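Local coordinates for protein AncCDT-1 (Synthetic construct, PDB 5T0W) that binds amino acids, here arginine, probably as a transport-type solute-binding protein, and is a reconstructed ancestor of cyclohexadienyl dehydratase, at residues A[33-38]-A[181-187]; A[71-75]-A[86-90]. All blocks are in the same frame, centred on the assembly; numbering follows the deposited sequence.

Contact 1 of 2, residues A[33-38]-A[181-187]; sequences YKPFSF and DSPVAAY. With ARG (arginine), chain E.
Lys34 and Val184 bring the two backbones together, their CA atoms 6.2 Å apart where the loop 33-38 runs past the first turn of the helix that starts at Ser182. The place is the ligand cleft of a family 3 solute-binding protein, a two-lobed fold that holds its ligand between the lobes. Within the loop, Phe36 and Ser37 both face Tyr33 in a classic beta bulge, and Tyr33 O accepts from both of their amide nitrogens; the peptide before Pro35 is cis. Rings and methyl groups carry most of the contact. The Tyr33 side chain starts away from the helix, but with CG anti to the backbone nitrogen (chi1 -166°) its far end swings back toward it. One face of that ring meets Val184 CG2, a CH-pi contact 3.9 Å from the centroid; over the opposite face, 3.2 Å above the plane, lies NE of the bound arginine. At the ring edge, Tyr33 OH comes within 2.8 Å of Asp181 OD2, the same oxygen that accepts a hydrogen bond from the ligand's N, while Gln111 holds Asp181 OD1. A leucine at Tyr33 would probably deprive the ligand's guanidinium of its flat cover and leave Asp181 OD2 without the neighbouring hydroxyl. The same Val184 methyl also touches the edge of the Phe36 ring. Further out, Pro35 CB packs against Tyr187 CD2 at 3.9 Å, and Trp244 and Phe245 of helix 236-245 also touch Pro35. Lys34 threads its aliphatic chain between two rings: CG lies above a face of Phe38, and CB sits over the other partner, 3.7 Å from the Tyr187 ring centroid.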
loop_
_atom_site.group_PDB
_atom_site.type_symbol
_atom_site.label_atom_id
_atom_site.label_comp_id
_atom_site.label_asym_id
_atom_site.label_seq_id
_atom_site.Cartn_x
_atom_site.Cartn_y
_atom_site.Cartn_z
ATOM N N TYR A 33 -5.247 4.984 3.269
ATOM C CA TYR A 33 -4.035 4.871 2.482
ATOM C C TYR A 33 -4.267 5.419 1.098
ATOM O O TYR A 33 -4.326 4.679 0.129
ATOM C CB TYR A 33 -3.595 3.411 2.453
ATOM C CG TYR A 33 -2.199 3.210 1.963
ATOM C CD1 TYR A 33 -1.114 3.776 2.630
ATOM C CD2 TYR A 33 -1.952 2.433 0.852
ATOM C CE1 TYR A 33 0.176 3.580 2.192
ATOM C CE2 TYR A 33 -0.671 2.232 0.418
ATOM C CZ TYR A 33 0.372 2.813 1.097
ATOM O OH TYR A 33 1.610 2.638 0.672
ATOM N N LYS A 34 -4.503 6.723 1.034
ATOM C CA LYS A 34 -4.800 7.396 -0.220
ATOM C C LYS A 34 -3.554 7.412 -1.010
ATOM O O LYS A 34 -2.502 7.570 -0.451
ATOM C CB LYS A 34 -5.218 8.836 0.005
ATOM C CG LYS A 34 -6.599 8.993 0.586
ATOM C CD LYS A 34 -6.874 10.358 1.256
ATOM C CE LYS A 34 -6.640 10.384 2.772
ATOM N NZ LYS A 34 -6.795 11.797 3.273
ATOM N N PRO A 35 -3.663 7.257 -2.321
ATOM C CA PRO A 35 -4.870 7.062 -3.109
ATOM C C PRO A 35 -5.254 5.573 -3.384
ATOM O O PRO A 35 -6.037 5.306 -4.292
ATOM C CB PRO A 35 -4.509 7.764 -4.412
ATOM C CG PRO A 35 -3.069 7.442 -4.579
ATOM C CD PRO A 35 -2.480 7.367 -3.190
ATOM N N PHE A 36 -4.756 4.630 -2.594
ATOM C CA PHE A 36 -5.017 3.211 -2.859
ATOM C C PHE A 36 -6.334 2.744 -2.274
ATOM O O PHE A 36 -7.164 2.179 -2.993
ATOM C CB PHE A 36 -3.880 2.356 -2.330
ATOM C CG PHE A 36 -2.630 2.497 -3.107
ATOM C CD1 PHE A 36 -2.449 1.767 -4.262
ATOM C CD2 PHE A 36 -1.643 3.388 -2.705
ATOM C CE1 PHE A 36 -1.304 1.903 -5.022
ATOM C CE2 PHE A 36 -0.476 3.532 -3.452
ATOM C CZ PHE A 36 -0.313 2.782 -4.607
ATOM N N SER A 37 -6.554 2.998 -0.985
ATOM C CA SER A 37 -7.866 2.755 -0.396
ATOM C C SER A 37 -8.127 3.674 0.791
ATOM O O SER A 37 -7.296 3.805 1.706
ATOM C CB SER A 37 -8.017 1.305 0.040
ATOM O OG SER A 37 -7.056 1.011 1.008
ATOM N N PHE A 38 -9.292 4.305 0.771
ATOM C CA PHE A 38 -9.644 5.255 1.799
ATOM C C PHE A 38 -11.146 5.475 1.808
ATOM O O PHE A 38 -11.930 4.800 1.102
ATOM C CB PHE A 38 -8.850 6.553 1.635
ATOM C CG PHE A 38 -8.984 7.186 0.293
ATOM C CD1 PHE A 38 -8.287 6.691 -0.786
ATOM C CD2 PHE A 38 -9.794 8.319 0.120
ATOM C CE1 PHE A 38 -8.397 7.291 -2.026
ATOM C CE2 PHE A 38 -9.908 8.921 -1.109
ATOM C CZ PHE A 38 -9.215 8.396 -2.194
ATOM N N ASP A 181 5.448 5.261 0.546
ATOM C CA ASP A 181 5.458 4.987 -0.886
ATOM C C ASP A 181 5.361 6.278 -1.669
ATOM O O ASP A 181 4.583 7.170 -1.301
ATOM C CB ASP A 181 4.312 4.042 -1.278
ATOM C CG ASP A 181 4.538 2.587 -0.819
ATOM O OD1 ASP A 181 5.626 2.253 -0.339
ATOM O OD2 ASP A 181 3.640 1.754 -1.023
ATOM N N SER A 182 6.081 6.362 -2.795
ATOM C CA SER A 182 6.077 7.601 -3.600
ATOM C C SER A 182 4.684 8.150 -3.877
ATOM O O SER A 182 4.458 9.351 -3.716
ATOM C CB SER A 182 6.748 7.460 -4.970
ATOM O OG SER A 182 7.747 6.468 -5.061
ATOM N N PRO A 183 3.751 7.312 -4.327
ATOM C CA PRO A 183 2.440 7.877 -4.686
ATOM C C PRO A 183 1.666 8.397 -3.484
ATOM O O PRO A 183 0.840 9.287 -3.614
ATOM C CB PRO A 183 1.711 6.705 -5.353
ATOM C CG PRO A 183 2.764 5.691 -5.645
ATOM C CD PRO A 183 3.808 5.872 -4.577
ATOM N N VAL A 184 1.947 7.840 -2.309
ATOM C CA VAL A 184 1.305 8.336 -1.082
ATOM C C VAL A 184 1.920 9.668 -0.674
ATOM O O VAL A 184 1.212 10.599 -0.321
ATOM C CB VAL A 184 1.423 7.334 0.071
ATOM C CG1 VAL A 184 0.853 7.905 1.346
ATOM C CG2 VAL A 184 0.718 6.046 -0.302
ATOM N N ALA A 185 3.244 9.751 -0.761
ATOM C CA ALA A 185 3.979 10.968 -0.447
ATOM C C ALA A 185 3.519 12.118 -1.313
ATOM O O ALA A 185 3.326 13.244 -0.830
ATOM C CB ALA A 185 5.469 10.735 -0.657
ATOM N N ALA A 186 3.339 11.838 -2.603
ATOM C CA ALA A 186 2.881 12.849 -3.518
ATOM C C ALA A 186 1.499 13.324 -3.116
ATOM O O ALA A 186 1.236 14.532 -3.043
ATOM C CB ALA A 186 2.877 12.308 -4.939
ATOM N N TYR A 187 0.615 12.375 -2.857
ATOM C CA TYR A 187 -0.760 12.703 -2.463
ATOM C C TYR A 187 -0.795 13.570 -1.189
ATOM O O TYR A 187 -1.476 14.575 -1.170
ATOM C CB TYR A 187 -1.596 11.420 -2.347
ATOM C CG TYR A 187 -3.089 11.640 -2.146
ATOM C CD1 TYR A 187 -3.602 12.017 -0.900
ATOM C CD2 TYR A 187 -4.009 11.463 -3.240
ATOM C CE1 TYR A 187 -4.971 12.219 -0.736
ATOM C CE2 TYR A 187 -5.383 11.648 -3.082
ATOM C CZ TYR A 187 -5.863 12.015 -1.823
ATOM O OH TYR A 187 -7.209 12.223 -1.623
HETATM N N ARG E . 3.730 -0.581 -0.044
HETATM C CA ARG E . 4.110 -0.664 1.373
HETATM C C ARG E . 4.065 -2.092 1.768
HETATM O O ARG E . 4.626 -2.418 2.814
HETATM C CB ARG E . 3.150 0.105 2.231
HETATM C CG ARG E . 1.777 -0.502 2.200
HETATM C CD ARG E . 0.861 0.120 3.251
HETATM N NE ARG E . -0.524 -0.002 2.826
HETATM C CZ ARG E . -1.560 0.337 3.577
HETATM N NH1 ARG E . -2.805 0.220 3.099
HETATM N NH2 ARG E . -1.353 0.806 4.800
HETATM O OXT ARG E . 3.454 -2.914 1.057
#

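Contact 2 of 2, residues A[71-75]-A[86-90]; sequences WDGII and VMSGM. With ARG (arginine), chain E.
A buried, largely apolar contact joins Trp71, Ile74 and Ile75 to Val86, Ser88 and Met90, on the lobe built round the parallel strands 63-68, 24-29 and 85-86. It forms one wall of the arginine pocket: the start of helix 74-79 and the turn before it face the loop that leaves strand 85-86. No hydrogen bond crosses between the two segments; side chains carry the contact, while Ser88 and Gly89 turn oxygens to the ligand. Ile74 and Val86 meet tip to tip, CD1 to CG1 at 3.7 Å, and the same Ile74 methyl reaches Ser88 CB. Beside them Ile75 and Met90 cross at about a right angle, CD1 against the terminal CE. Met90 runs extended from a CG that stands anti to its nitrogen (chi1 -172°), which lets one chain serve both partners: its CB and CG lie at the edge of the indole, CG 3.9 Å from Trp71 CH2, and its sulfur makes an oblique Met-aromatic contact with the six-membered ring. The ligand's CD sits over the centre of one indole face, 3.7 Å above the plane, while Ile74 CG2 backs the other; Trp71 NE1 is hydrogen-bonded to Gly141 O, which should hold the ring's turn. Ser88 grips the guanidinium with two oxygens: OG takes NH1 at 3.0 Å and its carbonyl O takes NE at 3.1 Å, with a weak second bond from NH1. The next carbonyl, Gly89 O, accepts from the ligand's amino N at 2.8 Å. Asp30 N is also hydrogen-bonded to Ser88 OG, which should steady that hydroxyl. Arg96 of helix 94-97 touches Trp71, Ile75 and Met90, and strand 207-213 lies against Val86 and Met90 through Ala212.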
loop_
_atom_site.group_PDB
_atom_site.type_symbol
_atom_site.label_atom_id
_atom_site.label_comp_id
_atom_site.label_asym_id
_atom_site.label_seq_id
_atom_site.Cartn_x
_atom_site.Cartn_y
_atom_site.Cartn_z
ATOM N N TRP A 71 -2.889 -2.687 9.054
ATOM C CA TRP A 71 -1.804 -3.119 8.167
ATOM C C TRP A 71 -0.889 -4.204 8.775
ATOM O O TRP A 71 -0.579 -5.205 8.132
ATOM C CB TRP A 71 -0.942 -1.932 7.756
ATOM C CG TRP A 71 0.137 -2.363 6.883
ATOM C CD1 TRP A 71 1.461 -2.427 7.201
ATOM C CD2 TRP A 71 0.016 -2.884 5.557
ATOM N NE1 TRP A 71 2.146 -2.941 6.163
ATOM C CE2 TRP A 71 1.296 -3.226 5.136
ATOM C CE3 TRP A 71 -1.042 -3.081 4.689
ATOM C CZ2 TRP A 71 1.556 -3.746 3.897
ATOM C CZ3 TRP A 71 -0.776 -3.621 3.435
ATOM C CH2 TRP A 71 0.508 -3.934 3.054
ATOM N N ASP A 72 -0.465 -4.005 10.007
ATOM C CA ASP A 72 0.521 -4.893 10.613
ATOM C C ASP A 72 0.077 -6.350 10.646
ATOM O O ASP A 72 0.888 -7.232 10.442
ATOM C CB ASP A 72 0.865 -4.436 12.028
ATOM C CG ASP A 72 2.105 -5.126 12.562
ATOM O OD1 ASP A 72 3.167 -5.015 11.896
ATOM O OD2 ASP A 72 2.013 -5.772 13.648
ATOM N N GLY A 73 -1.207 -6.585 10.902
ATOM C CA GLY A 73 -1.755 -7.930 10.966
ATOM C C GLY A 73 -2.493 -8.364 9.708
ATOM O O GLY A 73 -3.298 -9.288 9.740
ATOM N N ILE A 74 -2.249 -7.682 8.594
ATOM C CA ILE A 74 -3.026 -7.941 7.396
ATOM C C ILE A 74 -2.716 -9.315 6.784
ATOM O O ILE A 74 -3.618 -9.972 6.275
ATOM C CB ILE A 74 -2.883 -6.830 6.341
ATOM C CG1 ILE A 74 -4.043 -6.942 5.334
ATOM C CG2 ILE A 74 -1.555 -6.923 5.636
ATOM C CD1 ILE A 74 -4.164 -5.749 4.401
ATOM N N ILE A 75 -1.457 -9.731 6.835
ATOM C CA ILE A 75 -1.100 -11.059 6.359
ATOM C C ILE A 75 -1.635 -12.173 7.271
ATOM O O ILE A 75 -2.180 -13.165 6.788
ATOM C CB ILE A 75 0.408 -11.199 6.150
ATOM C CG1 ILE A 75 0.779 -10.430 4.893
ATOM C CG2 ILE A 75 0.805 -12.660 6.021
ATOM C CD1 ILE A 75 2.247 -10.438 4.567
ATOM N N VAL A 86 -5.819 -9.676 -0.448
ATOM C CA VAL A 86 -5.321 -8.355 0.006
ATOM C C VAL A 86 -5.205 -7.406 -1.200
ATOM O O VAL A 86 -4.495 -7.700 -2.130
ATOM C CB VAL A 86 -3.953 -8.477 0.675
ATOM C CG1 VAL A 86 -3.436 -7.127 1.080
ATOM C CG2 VAL A 86 -4.031 -9.391 1.875
ATOM N N MET A 87 -5.922 -6.296 -1.176
ATOM C CA MET A 87 -5.770 -5.264 -2.190
ATOM C C MET A 87 -5.572 -3.929 -1.470
ATOM O O MET A 87 -6.532 -3.277 -1.057
ATOM C CB MET A 87 -6.986 -5.215 -3.109
ATOM C CG MET A 87 -7.422 -6.580 -3.635
ATOM S SD MET A 87 -8.654 -6.683 -4.964
ATOM C CE MET A 87 -7.999 -5.841 -6.408
ATOM N N SER A 88 -4.313 -3.618 -1.179
ATOM C CA SER A 88 -3.991 -2.599 -0.166
ATOM C C SER A 88 -2.596 -2.036 -0.320
ATOM O O SER A 88 -1.882 -1.831 0.654
ATOM C CB SER A 88 -4.198 -3.133 1.260
ATOM O OG SER A 88 -4.473 -2.067 2.147
ATOM N N GLY A 89 -2.228 -1.789 -1.564
ATOM C CA GLY A 89 -0.940 -1.203 -1.893
ATOM C C GLY A 89 0.233 -2.029 -1.435
ATOM O O GLY A 89 1.216 -1.487 -0.976
ATOM N N MET A 90 0.099 -3.349 -1.529
ATOM C CA MET A 90 1.085 -4.233 -0.975
ATOM C C MET A 90 2.266 -4.533 -1.899
ATOM O O MET A 90 2.125 -5.090 -2.970
ATOM C CB MET A 90 0.428 -5.515 -0.568
ATOM C CG MET A 90 1.359 -6.409 0.194
ATOM S SD MET A 90 0.477 -7.681 1.036
ATOM C CE MET A 90 1.852 -8.598 1.689
HETATM N N ARG E . 3.730 -0.581 -0.044
HETATM C CA ARG E . 4.110 -0.664 1.373
HETATM C C ARG E . 4.065 -2.092 1.768
HETATM O O ARG E . 4.626 -2.418 2.814
HETATM C CB ARG E . 3.150 0.105 2.231
HETATM C CG ARG E . 1.777 -0.502 2.200
HETATM C CD ARG E . 0.861 0.120 3.251
HETATM N NE ARG E . -0.524 -0.002 2.826
HETATM C CZ ARG E . -1.560 0.337 3.577
HETATM N NH1 ARG E . -2.805 0.220 3.099
HETATM N NH2 ARG E . -1.353 0.806 4.800
HETATM O OXT ARG E . 3.454 -2.914 1.057
#

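The two contacts close on one arginine from different sides, their centres about 14 Å apart. The Tyr33 ring of contact 1 and the indole of contact 2 sandwich the ligand's side chain, while its amino N bridges Asp181 OD2 and Gly89 O, two acceptors 4.0 Å apart. The protein parts also meet directly: Gly89 CA lies 4.1 Å from both Phe36 CD1 and Tyr33 CE2. In sequence, 71-75 and 86-90 both fall between 33-38 and 181-187. Thr91, Arg96, Gln139 and Thr143 add further hydrogen bonds to the ligand, and the whole illustrates how a solute-binding protein assembles one pocket from segments spread along the chain.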